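Local coordinates for peptide methionine sulfoxide reductase MsrA (Corynebacterium diphtheriae, PDB 4D7L), which reduces methionine S-sulfoxide, free or in proteins, back to methionine and thereby probably repairs oxidatively damaged proteins, at residues 134-139 with 192-197; 35-40 with 109-114; 216-219 with 225-228; 81-86 with 129-134. All blocks are in the same frame, centred on the assembly; numbering follows the deposited sequence. Where two conformers were deposited one is given.

Contact 1: residues 134-139 with 192-197; sequences KAMEAH and ITTEIL. With PGE (triethylene glycol), chain J.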
loop_
_atom_site.group_PDB
_atom_site.type_symbol
_atom_site.label_atom_id
_atom_site.label_comp_id
_atom_site.label_asym_id
_atom_site.label_seq_id
_atom_site.Cartn_x
_atom_site.Cartn_y
_atom_site.Cartn_z
ATOM N N LYS A 134 1.173 8.322 -10.018
ATOM C CA LYS A 134 -0.117 8.480 -9.353
ATOM C C LYS A 134 0.023 8.317 -7.841
ATOM O O LYS A 134 -0.536 9.090 -7.074
ATOM C CB LYS A 134 -1.138 7.474 -9.876
ATOM C CG LYS A 134 -2.551 7.812 -9.417
ATOM C CD LYS A 134 -3.551 6.854 -10.002
ATOM C CE LYS A 134 -4.470 7.541 -10.980
ATOM N NZ LYS A 134 -5.640 8.154 -10.292
ATOM N N ALA A 135 0.777 7.311 -7.418
ATOM C CA ALA A 135 1.048 7.128 -5.989
ATOM C C ALA A 135 1.762 8.338 -5.382
ATOM O O ALA A 135 1.385 8.817 -4.308
ATOM C CB ALA A 135 1.864 5.899 -5.765
ATOM N N MET A 136 2.815 8.809 -6.051
ATOM C CA MET A 136 3.589 9.957 -5.562
ATOM C C MET A 136 2.701 11.192 -5.383
ATOM O O MET A 136 2.827 11.927 -4.398
ATOM C CB MET A 136 4.751 10.291 -6.511
ATOM C CG MET A 136 5.988 9.430 -6.276
ATOM S SD MET A 136 6.746 9.687 -4.648
ATOM C CE MET A 136 7.675 11.198 -4.895
ATOM N N GLU A 137 1.803 11.420 -6.333
ATOM C CA GLU A 137 0.978 12.627 -6.311
ATOM C C GLU A 137 -0.215 12.485 -5.362
ATOM O O GLU A 137 -0.938 13.453 -5.104
ATOM C CB GLU A 137 0.518 12.973 -7.730
ATOM C CG GLU A 137 1.696 13.324 -8.649
ATOM C CD GLU A 137 1.279 13.791 -10.037
ATOM O OE1 GLU A 137 0.128 13.539 -10.433
ATOM O OE2 GLU A 137 2.112 14.417 -10.729
ATOM N N ALA A 138 -0.417 11.279 -4.842
ATOM C CA ALA A 138 -1.538 11.031 -3.936
ATOM C C ALA A 138 -1.201 11.086 -2.446
ATOM O O ALA A 138 -2.089 10.893 -1.621
ATOM C CB ALA A 138 -2.160 9.683 -4.247
ATOM N N HIS A 139 0.057 11.328 -2.080
ATOM C CA HIS A 139 0.381 11.394 -0.660
ATOM C C HIS A 139 1.629 12.244 -0.489
ATOM O O HIS A 139 2.206 12.686 -1.472
ATOM C CB HIS A 139 0.569 9.982 -0.068
ATOM C CG HIS A 139 1.869 9.332 -0.420
ATOM N ND1 HIS A 139 2.286 9.162 -1.722
ATOM C CD2 HIS A 139 2.841 8.791 0.361
ATOM C CE1 HIS A 139 3.471 8.566 -1.727
ATOM N NE2 HIS A 139 3.832 8.340 -0.478
ATOM N N ILE A 192 12.869 12.565 0.584
ATOM C CA ILE A 192 11.848 11.558 0.315
ATOM C C ILE A 192 12.114 10.331 1.185
ATOM O O ILE A 192 13.247 9.877 1.246
ATOM C CB ILE A 192 11.832 11.141 -1.164
ATOM C CG1 ILE A 192 11.353 12.308 -2.032
ATOM C CG2 ILE A 192 10.916 9.933 -1.363
ATOM C CD1 ILE A 192 11.552 12.095 -3.525
ATOM N N THR A 193 11.092 9.794 1.844
ATOM C CA THR A 193 11.300 8.651 2.740
ATOM C C THR A 193 10.753 7.328 2.169
ATOM O O THR A 193 10.864 6.276 2.803
ATOM C CB THR A 193 10.632 8.907 4.111
ATOM O OG1 THR A 193 9.230 9.119 3.922
ATOM C CG2 THR A 193 11.233 10.139 4.772
ATOM N N THR A 194 10.146 7.382 0.985
ATOM C CA THR A 194 9.617 6.172 0.316
ATOM C C THR A 194 10.639 5.029 0.263
ATOM O O THR A 194 11.763 5.215 -0.149
ATOM C CB THR A 194 9.193 6.494 -1.147
ATOM O OG1 THR A 194 8.334 7.638 -1.149
ATOM C CG2 THR A 194 8.466 5.294 -1.819
ATOM N N GLU A 195 10.220 3.854 0.699
ATOM C CA GLU A 195 11.016 2.628 0.680
ATOM C C GLU A 195 10.757 1.876 -0.639
ATOM O O GLU A 195 9.600 1.575 -0.944
ATOM C CB GLU A 195 10.589 1.827 1.909
ATOM C CG GLU A 195 11.158 0.500 2.194
ATOM C CD GLU A 195 10.575 0.026 3.513
ATOM O OE1 GLU A 195 10.747 0.746 4.534
ATOM O OE2 GLU A 195 9.860 -0.994 3.512
ATOM N N ILE A 196 11.791 1.618 -1.450
ATOM C CA ILE A 196 11.575 1.010 -2.755
ATOM C C ILE A 196 12.470 -0.217 -2.936
ATOM O O ILE A 196 13.695 -0.107 -2.843
ATOM C CB ILE A 196 11.866 2.002 -3.917
ATOM C CG1 ILE A 196 11.014 3.272 -3.803
ATOM C CG2 ILE A 196 11.621 1.329 -5.267
ATOM C CD1 ILE A 196 11.459 4.365 -4.805
ATOM N N LEU A 197 11.869 -1.379 -3.175
ATOM C CA LEU A 197 12.635 -2.620 -3.390
ATOM C C LEU A 197 11.713 -3.723 -3.908
ATOM O O LEU A 197 10.498 -3.616 -3.794
ATOM C CB LEU A 197 13.338 -3.066 -2.093
ATOM C CG LEU A 197 12.476 -3.446 -0.886
ATOM C CD1 LEU A 197 13.280 -4.280 0.109
ATOM C CD2 LEU A 197 11.929 -2.201 -0.176
HETATM C C1 PGE J . 4.662 14.535 -3.836
HETATM O O1 PGE J . 3.469 14.731 -3.090
HETATM C C2 PGE J . 4.367 14.794 -5.299
HETATM O O2 PGE J . 4.028 16.157 -5.456
#
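Ala135 O, in helix 128-137, is gripped from both faces of its carbonyl plane. Ala138 N approaches from one at 3.1 Å and His139 ND1 from the other at 2.8 Å. The imidazole bond is short but bent, with an N-H...O angle of 140°; its donor stands 36° out of the carbonyl plane, and the oxygen in turn lies somewhat off the plane of the ring. The far nitrogen, His139 NE2, is hydrogen-bonded to Ser157 OG, which also meets Thr194 OG1. One hydroxyl thus links the two segments where they make no direct hydrogen bond.

The direct touch is made by Met136, modelled in two conformers. In the one described, all three torsions turn in the same sense, which brings the thioether up against 192-197. Met136 CE then lies 4.2 Å from Ile192 CD1, an apolar meeting at the end of each chain, and Met136 SD is 4.4 Å from Thr194 OG1; both contacts hold for this conformer and are less certain for that reason. A triethylene glycol, probably from the crystallisation liquor, donates from O1 to His139 O at 2.9 Å.

Helix 166-186 packs on the same side chains, with Val177 and Leu184 against Ile192 and Tyr180 against Met136. Strand 195-198, at one edge of the mixed sheet, pairs with strand 158-161, while Phe80 of helix 73-81 packs on Ala135.

Contact 2: residues 35-40 with 109-114; sequences DALKGG and GRTNHT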
loop_
_atom_site.group_PDB
_atom_site.type_symbol
_atom_site.label_atom_id
_atom_site.label_comp_id
_atom_site.label_asym_id
_atom_site.label_seq_id
_atom_site.Cartn_x
_atom_site.Cartn_y
_atom_site.Cartn_z
ATOM N N ASP A 35 12.331 -9.522 17.911
ATOM C CA ASP A 35 11.267 -9.097 18.821
ATOM C C ASP A 35 9.897 -8.999 18.135
ATOM O O ASP A 35 8.907 -8.685 18.782
ATOM C CB ASP A 35 11.584 -7.734 19.421
ATOM C CG ASP A 35 12.850 -7.737 20.246
ATOM O OD1 ASP A 35 13.153 -8.780 20.859
ATOM O OD2 ASP A 35 13.533 -6.691 20.277
ATOM N N ALA A 36 9.837 -9.253 16.834
ATOM C CA ALA A 36 8.594 -9.052 16.102
ATOM C C ALA A 36 7.574 -10.143 16.431
ATOM O O ALA A 36 7.941 -11.204 16.926
ATOM C CB ALA A 36 8.870 -9.002 14.612
ATOM N N LEU A 37 6.293 -9.869 16.188
ATOM C CA LEU A 37 5.245 -10.876 16.405
ATOM C C LEU A 37 5.489 -12.102 15.532
ATOM O O LEU A 37 5.937 -11.987 14.384
ATOM C CB LEU A 37 3.855 -10.280 16.110
ATOM C CG LEU A 37 3.403 -9.245 17.143
ATOM C CD1 LEU A 37 2.176 -8.470 16.669
ATOM C CD2 LEU A 37 3.098 -9.937 18.490
ATOM N N LYS A 38 5.167 -13.277 16.055
ATOM C CA LYS A 38 5.471 -14.511 15.331
ATOM C C LYS A 38 4.508 -14.779 14.182
ATOM O O LYS A 38 4.870 -15.458 13.229
ATOM C CB LYS A 38 5.484 -15.712 16.287
ATOM C CG LYS A 38 6.616 -15.630 17.294
ATOM C CD LYS A 38 7.949 -15.321 16.621
ATOM N N GLY A 39 3.296 -14.243 14.267
ATOM C CA GLY A 39 2.312 -14.448 13.213
ATOM C C GLY A 39 1.858 -15.897 13.102
ATOM O O GLY A 39 1.700 -16.574 14.110
ATOM N N GLY A 40 1.640 -16.390 11.888
ATOM C CA GLY A 40 1.192 -17.763 11.761
ATOM C C GLY A 40 1.504 -18.298 10.387
ATOM O O GLY A 40 1.852 -17.535 9.483
ATOM N N GLY A 109 2.211 -2.182 15.495
ATOM C CA GLY A 109 3.527 -1.751 15.045
ATOM C C GLY A 109 4.584 -2.844 15.170
ATOM O O GLY A 109 5.722 -2.640 14.784
ATOM N N ARG A 110 4.219 -4.016 15.691
ATOM C CA ARG A 110 5.247 -5.035 15.998
ATOM C C ARG A 110 5.446 -6.081 14.900
ATOM O O ARG A 110 6.059 -7.113 15.136
ATOM C CB ARG A 110 4.898 -5.710 17.322
ATOM C CG ARG A 110 4.904 -4.686 18.458
ATOM C CD ARG A 110 4.285 -5.237 19.734
ATOM N NE ARG A 110 4.944 -6.451 20.187
ATOM C CZ ARG A 110 4.484 -7.218 21.174
ATOM N NH1 ARG A 110 3.359 -6.893 21.805
ATOM N NH2 ARG A 110 5.141 -8.316 21.521
ATOM N N THR A 111 4.971 -5.789 13.691
ATOM C CA THR A 111 5.204 -6.672 12.554
ATOM C C THR A 111 6.185 -6.075 11.557
ATOM O O THR A 111 6.666 -6.780 10.685
ATOM C CB THR A 111 3.910 -6.974 11.754
ATOM O OG1 THR A 111 3.522 -5.797 11.024
ATOM C CG2 THR A 111 2.745 -7.463 12.666
ATOM N N ASN A 112 6.412 -4.766 11.674
ATOM C CA ASN A 112 7.192 -3.947 10.728
ATOM C C ASN A 112 6.580 -3.805 9.338
ATOM O O ASN A 112 7.154 -3.134 8.479
ATOM C CB ASN A 112 8.633 -4.479 10.608
ATOM C CG ASN A 112 9.443 -4.232 11.870
ATOM O OD1 ASN A 112 9.044 -3.426 12.721
ATOM N ND2 ASN A 112 10.598 -4.908 11.995
ATOM N N HIS A 113 5.404 -4.383 9.105
ATOM C CA HIS A 113 4.777 -4.221 7.794
ATOM C C HIS A 113 4.199 -2.828 7.557
ATOM O O HIS A 113 3.900 -2.079 8.494
ATOM C CB HIS A 113 3.635 -5.224 7.581
ATOM C CG HIS A 113 4.085 -6.639 7.425
ATOM N ND1 HIS A 113 4.833 -7.066 6.351
ATOM C CD2 HIS A 113 3.873 -7.734 8.201
ATOM C CE1 HIS A 113 5.071 -8.363 6.475
ATOM N NE2 HIS A 113 4.496 -8.792 7.584
ATOM N N THR A 114 4.045 -2.445 6.298
ATOM C CA THR A 114 3.296 -1.227 6.027
ATOM C C THR A 114 2.015 -1.615 5.290
ATOM O O THR A 114 1.921 -2.693 4.689
ATOM C CB THR A 114 4.115 -0.192 5.228
ATOM O OG1 THR A 114 3.490 1.095 5.340
ATOM C CG2 THR A 114 4.230 -0.585 3.749
HETATM O O HOH W 1 7.789 -6.230 19.540
#
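Ala36 and Arg110 bring two irregular segments together, their CA atoms 5.2 Å apart. One residue on, Leu37 N donates to Arg110 O at 3.0 Å in a nearly straight bond (N-H...O 165°), with the donor tilted 26° from the carbonyl plane. Ala36 CB rests against the same oxygen at 3.4 Å. A water adds a second link, donating a hydrogen bond to Asp35 O and accepting one from Arg110 NE.

The side chains of Leu37 and Arg110 cross at about a right angle, Leu37 CG lying 3.8 Å from Arg110 CB. Because the arginine chain bends at chi3 (57°), its guanidinium folds over the leucine: Leu37 CD2 sits 3.9 Å above one face of the group, toward its rim and nearest NH2. The other methyl, Leu37 CD1, is 4.2 Å from Thr111 CG2.

Thr111 also begins an ST turn, its OG1 accepting from His113 N at 3.0 Å, which shapes the loop between helix 103-107 and strand 114-121. The N-terminal arm lies across this loop well before the first strand, 64-69. Further bonds tie the arm down: Leu37 O meets Thr98 OG1, Gly40 pairs with Pro99 through the backbone, and Asn112 OD1 takes the amide of Val31.

Contact 3: residues 216-219 with 225-228; sequences QYLH and YCPH. With SO4 (sulfate ion), chain E; PGE (triethylene glycol), chain M.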
loop_
_atom_site.group_PDB
_atom_site.type_symbol
_atom_site.label_atom_id
_atom_site.label_comp_id
_atom_site.label_asym_id
_atom_site.label_seq_id
_atom_site.Cartn_x
_atom_site.Cartn_y
_atom_site.Cartn_z
ATOM N N GLN A 216 -11.958 -3.685 -0.342
ATOM C CA GLN A 216 -12.945 -2.716 -0.840
ATOM C C GLN A 216 -13.836 -2.186 0.276
ATOM O O GLN A 216 -15.035 -1.987 0.092
ATOM C CB GLN A 216 -13.802 -3.334 -1.952
ATOM C CG GLN A 216 -12.993 -3.786 -3.174
ATOM C CD GLN A 216 -12.536 -5.229 -3.060
ATOM O OE1 GLN A 216 -13.360 -6.137 -2.960
ATOM N NE2 GLN A 216 -11.224 -5.446 -3.073
ATOM N N TYR A 217 -13.234 -1.951 1.437
ATOM C CA TYR A 217 -13.971 -1.481 2.605
ATOM C C TYR A 217 -14.889 -0.286 2.321
ATOM O O TYR A 217 -16.050 -0.259 2.742
ATOM C CB TYR A 217 -12.978 -1.099 3.717
ATOM C CG TYR A 217 -13.649 -0.545 4.946
ATOM C CD1 TYR A 217 -14.299 -1.380 5.840
ATOM C CD2 TYR A 217 -13.615 0.832 5.229
ATOM C CE1 TYR A 217 -14.918 -0.866 6.981
ATOM C CE2 TYR A 217 -14.231 1.350 6.366
ATOM C CZ TYR A 217 -14.879 0.495 7.237
ATOM O OH TYR A 217 -15.492 1.005 8.364
ATOM N N LEU A 218 -14.358 0.707 1.621
ATOM C CA LEU A 218 -15.109 1.936 1.410
ATOM C C LEU A 218 -16.284 1.726 0.471
ATOM O O LEU A 218 -17.277 2.451 0.544
ATOM C CB LEU A 218 -14.192 3.022 0.869
ATOM C CG LEU A 218 -13.105 3.441 1.856
ATOM C CD1 LEU A 218 -12.252 4.532 1.219
ATOM C CD2 LEU A 218 -13.720 3.909 3.195
ATOM N N HIS A 219 -16.186 0.739 -0.413
ATOM C CA HIS A 219 -17.336 0.403 -1.254
ATOM C C HIS A 219 -18.413 -0.351 -0.458
ATOM O O HIS A 219 -19.609 -0.064 -0.571
ATOM C CB HIS A 219 -16.910 -0.433 -2.463
ATOM C CG HIS A 219 -18.056 -0.777 -3.371
ATOM N ND1 HIS A 219 -18.546 0.107 -4.307
ATOM C CD2 HIS A 219 -18.852 -1.867 -3.426
ATOM C CE1 HIS A 219 -19.577 -0.442 -4.929
ATOM N NE2 HIS A 219 -19.778 -1.646 -4.418
ATOM N N TYR A 225 -14.941 5.722 6.461
ATOM C CA TYR A 225 -14.012 6.692 5.878
ATOM C C TYR A 225 -12.679 6.532 6.618
ATOM O O TYR A 225 -12.652 6.036 7.748
ATOM C CB TYR A 225 -14.569 8.128 5.979
ATOM C CG TYR A 225 -14.873 8.528 7.404
ATOM C CD1 TYR A 225 -13.883 9.096 8.212
ATOM C CD2 TYR A 225 -16.117 8.274 7.972
ATOM C CE1 TYR A 225 -14.131 9.422 9.537
ATOM C CE2 TYR A 225 -16.380 8.604 9.285
ATOM C CZ TYR A 225 -15.379 9.173 10.069
ATOM O OH TYR A 225 -15.625 9.497 11.384
ATOM N N CYS A 226 -11.578 6.915 5.981
ATOM C CA CYS A 226 -10.266 6.839 6.605
ATOM C C CYS A 226 -10.243 7.742 7.837
ATOM O O CYS A 226 -10.710 8.883 7.773
ATOM C CB CYS A 226 -9.180 7.251 5.607
ATOM S SG CYS A 226 -9.392 6.531 3.946
ATOM N N PRO A 227 -9.725 7.231 8.963
ATOM C CA PRO A 227 -9.747 8.025 10.193
ATOM C C PRO A 227 -9.059 9.374 10.060
ATOM O O PRO A 227 -8.096 9.520 9.282
ATOM C CB PRO A 227 -9.010 7.134 11.189
ATOM C CG PRO A 227 -9.306 5.717 10.675
ATOM C CD PRO A 227 -9.242 5.854 9.198
ATOM N N HIS A 228 -9.544 10.318 10.858
ATOM C CA HIS A 228 -9.061 11.701 10.933
ATOM C C HIS A 228 -9.572 12.524 9.757
ATOM O O HIS A 228 -9.021 13.584 9.469
ATOM C CB HIS A 228 -7.523 11.775 10.984
ATOM C CG HIS A 228 -6.905 10.861 11.994
ATOM N ND1 HIS A 228 -7.039 11.059 13.351
ATOM C CD2 HIS A 228 -6.191 9.717 11.848
ATOM C CE1 HIS A 228 -6.408 10.095 13.998
ATOM N NE2 HIS A 228 -5.888 9.267 13.111
HETATM S S SO4 E . -12.536 10.955 13.071
HETATM O O1 SO4 E . -12.144 12.102 12.264
HETATM O O2 SO4 E . -13.989 10.802 13.045
HETATM O O3 SO4 E . -12.106 11.154 14.448
HETATM O O4 SO4 E . -11.902 9.756 12.528
HETATM C C1 PGE M . -3.229 6.112 13.561
HETATM O O1 PGE M . -4.246 6.925 12.996
HETATM C C2 PGE M . -2.622 6.754 14.797
HETATM O O2 PGE M . -2.137 8.064 14.518
#
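Leu218, in the short helix that starts after Gln216, the residue at its N-cap position, stands over the irregular segment 225-228, its CA 6.6 Å from that of Tyr225. No hydrogen bond crosses between the two segments. Leu218 reaches out with both branches: CD2 lies 3.9 Å from Tyr225 CA, against the backbone, while CD1 comes to 4.4 Å from Cys226 SG, a looser apolar contact to a residue modelled in two conformers. The ring of Tyr217 turns an edge to the same strip of chain, its CE2 being 4.4 Å from Tyr225 N.

Tyr225 itself points away from the helix. Its CG lies between the backbone N and the carbonyl carbon (chi1 57°), and the phenol runs out to a sulfate ion, with OH donating to O2 at 2.7 Å in the plane of the ring. His228 N holds another oxygen of the ion, O4, at 2.9 Å and almost straight (173°); Ser230 OG is a further partner. The imidazole of His228 uses NE2 to donate to O1 of a triethylene glycol at 2.9 Å, again in the ring plane. Both guests are probably from the crystallisation liquor.

Cys226 forms a disulfide with Cys72, the predicted active-site cysteine, so this contact lies beside the redox centre; such a disulfide is an expected intermediate of the MsrA cycle. Helix 73-81 lies alongside: its Trp74 stacks on the Tyr217 ring and touches Leu218 and Pro227, while Trp81 packs against Gln216 and His219.

Contact 4: residues 81-86 with 129-134; sequences WETPGV and DELVVK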
loop_
_atom_site.group_PDB
_atom_site.type_symbol
_atom_site.label_atom_id
_atom_site.label_comp_id
_atom_site.label_asym_id
_atom_site.label_seq_id
_atom_site.Cartn_x
_atom_site.Cartn_y
_atom_site.Cartn_z
ATOM N N TRP A 81 -8.426 1.222 -7.626
ATOM C CA TRP A 81 -9.390 0.420 -8.401
ATOM C C TRP A 81 -10.184 1.320 -9.340
ATOM O O TRP A 81 -10.745 0.848 -10.326
ATOM C CB TRP A 81 -10.348 -0.448 -7.530
ATOM C CG TRP A 81 -11.532 0.226 -6.869
ATOM C CD1 TRP A 81 -12.596 0.857 -7.478
ATOM C CD2 TRP A 81 -11.832 0.198 -5.471
ATOM N NE1 TRP A 81 -13.501 1.294 -6.516
ATOM C CE2 TRP A 81 -13.055 0.888 -5.280
ATOM C CE3 TRP A 81 -11.166 -0.334 -4.349
ATOM C CZ2 TRP A 81 -13.622 1.078 -4.008
ATOM C CZ3 TRP A 81 -11.723 -0.140 -3.081
ATOM C CH2 TRP A 81 -12.950 0.548 -2.922
ATOM N N GLU A 82 -10.220 2.615 -9.048
ATOM C CA GLU A 82 -10.897 3.561 -9.943
ATOM C C GLU A 82 -10.001 4.074 -11.066
ATOM O O GLU A 82 -10.439 4.850 -11.908
ATOM C CB GLU A 82 -11.451 4.736 -9.131
ATOM C CG GLU A 82 -12.649 4.276 -8.263
ATOM C CD GLU A 82 -13.305 5.387 -7.458
ATOM O OE1 GLU A 82 -12.721 6.494 -7.359
ATOM O OE2 GLU A 82 -14.400 5.124 -6.900
ATOM N N THR A 83 -8.761 3.615 -11.108
ATOM C CA THR A 83 -7.844 4.053 -12.160
ATOM C C THR A 83 -7.985 3.243 -13.438
ATOM O O THR A 83 -7.905 2.025 -13.388
ATOM C CB THR A 83 -6.396 3.945 -11.681
ATOM O OG1 THR A 83 -6.233 4.769 -10.528
ATOM C CG2 THR A 83 -5.437 4.401 -12.779
ATOM N N PRO A 84 -8.187 3.910 -14.591
ATOM C CA PRO A 84 -8.270 3.141 -15.839
ATOM C C PRO A 84 -7.010 2.290 -16.064
ATOM O O PRO A 84 -5.885 2.772 -15.893
ATOM C CB PRO A 84 -8.415 4.223 -16.914
ATOM C CG PRO A 84 -9.002 5.417 -16.169
ATOM C CD PRO A 84 -8.350 5.354 -14.814
ATOM N N GLY A 85 -7.226 1.025 -16.404
ATOM C CA GLY A 85 -6.166 0.067 -16.669
ATOM C C GLY A 85 -5.869 -0.867 -15.503
ATOM O O GLY A 85 -5.202 -1.881 -15.677
ATOM N N VAL A 86 -6.319 -0.501 -14.304
ATOM C CA VAL A 86 -6.148 -1.363 -13.123
ATOM C C VAL A 86 -7.252 -2.404 -13.159
ATOM O O VAL A 86 -8.414 -2.061 -13.345
ATOM C CB VAL A 86 -6.185 -0.552 -11.819
ATOM C CG1 VAL A 86 -6.248 -1.478 -10.583
ATOM C CG2 VAL A 86 -4.961 0.364 -11.748
ATOM N N ASP A 129 5.187 3.261 -14.844
ATOM C CA ASP A 129 5.594 4.648 -14.617
ATOM C C ASP A 129 4.397 5.503 -14.170
ATOM O O ASP A 129 4.502 6.276 -13.227
ATOM C CB ASP A 129 6.190 5.246 -15.899
ATOM C CG ASP A 129 7.494 4.579 -16.331
ATOM O OD1 ASP A 129 8.058 3.751 -15.574
ATOM O OD2 ASP A 129 7.925 4.842 -17.471
ATOM N N GLU A 130 3.269 5.358 -14.863
ATOM C CA GLU A 130 2.076 6.141 -14.538
ATOM C C GLU A 130 1.546 5.833 -13.143
ATOM O O GLU A 130 1.060 6.725 -12.440
ATOM C CB GLU A 130 0.980 5.890 -15.584
ATOM C CG GLU A 130 1.324 6.522 -16.932
ATOM C CD GLU A 130 0.267 6.292 -18.007
ATOM O OE1 GLU A 130 -0.254 5.164 -18.129
ATOM O OE2 GLU A 130 -0.018 7.247 -18.753
ATOM N N LEU A 131 1.622 4.568 -12.741
ATOM C CA LEU A 131 1.118 4.184 -11.425
ATOM C C LEU A 131 2.046 4.704 -10.325
ATOM O O LEU A 131 1.582 5.096 -9.251
ATOM C CB LEU A 131 0.957 2.651 -11.334
ATOM C CG LEU A 131 -0.175 2.088 -12.223
ATOM C CD1 LEU A 131 -0.153 0.580 -12.214
ATOM C CD2 LEU A 131 -1.531 2.583 -11.704
ATOM N N VAL A 132 3.353 4.701 -10.576
ATOM C CA VAL A 132 4.266 5.291 -9.585
ATOM C C VAL A 132 3.979 6.779 -9.415
ATOM O O VAL A 132 3.907 7.295 -8.288
ATOM C CB VAL A 132 5.767 5.072 -9.964
ATOM C CG1 VAL A 132 6.685 5.873 -9.037
ATOM C CG2 VAL A 132 6.132 3.578 -9.898
ATOM N N VAL A 133 3.783 7.474 -10.528
ATOM C CA VAL A 133 3.488 8.912 -10.477
ATOM C C VAL A 133 2.174 9.153 -9.734
ATOM O O VAL A 133 2.074 10.059 -8.887
ATOM C CB VAL A 133 3.418 9.527 -11.901
ATOM C CG1 VAL A 133 2.787 10.923 -11.869
ATOM C CG2 VAL A 133 4.814 9.577 -12.529
ATOM N N LYS A 134 1.173 8.322 -10.018
ATOM C CA LYS A 134 -0.117 8.480 -9.353
ATOM C C LYS A 134 0.023 8.317 -7.841
ATOM O O LYS A 134 -0.536 9.090 -7.074
ATOM C CB LYS A 134 -1.138 7.474 -9.876
ATOM C CG LYS A 134 -2.551 7.812 -9.417
ATOM C CD LYS A 134 -3.551 6.854 -10.002
ATOM C CE LYS A 134 -4.470 7.541 -10.980
ATOM N NZ LYS A 134 -5.640 8.154 -10.292
#
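Thr83 is the residue most covered here, and it meets Lys134 closely and Leu131 more loosely, two residues three apart on helix 128-137. Threonine and lysine slide past each other in opposite directions. Lys134 leaves its backbone with CG anti to N (chi1 -168°) and runs extended as far as CD, then bends at chi3 and again at chi4, which lays its last methylenes alongside the threonine. Lys134 CE comes to 3.3 Å from Thr83 OG1 and 3.7 Å from Thr83 CG2; the ammonium, Lys134 NZ, is 3.4 Å from Thr83 OG1. That hydroxyl is hydrogen-bonded to Leu79 O, a bond that ties it back to the preceding helix and holds the side chain's rotation, with both branches meeting the lysine methylenes.

Thr83 also opens a type II beta turn to Val86, closed by Val86 N to Thr83 O at 3.1 Å, with Gly85 taking the positive-phi third position. The turn joins helix 73-81 to strand 86-94 in a beta-alpha-beta crossover from strand 64-69, which is split: strand 114-121 runs antiparallel between its two parallel strands.

Leu131 works deeper, through a single methyl. Its CD2 lies 4.1 Å from Val86 CG2, the two side chains crossing obliquely, and 4.4 Å from Thr83 CG2, so it fits against residues at both ends of the turn. The leucine also touches Phe80 and Tyr121, and Val86 reaches Val119 on the sheet. Phe80 and Leu79 of helix 73-81 border the aliphatic part of Lys134.

In the fold
Along the chain contact 2 opens first, contact 4 follows with its segments alternating with those of contact 2, contact 1 comes after contact 4, and contact 3 is last. Contacts 4 and 1 share helix 128-137 and Lys134, with centres 13 Å apart: the first sets the helix against the turn after helix 73-81, the second against the approach to edge strand 195-198. Contact 3 touches contact 4 through Trp81, so segment 216-219 abuts the end of helix 73-81. Contact 2, about 29 Å from contact 4 between centres, lies across the centre of the chain. It fastens the N-terminal arm, contacts 4 and 1 seat helix 128-137, and only contact 3 reaches the disulfide.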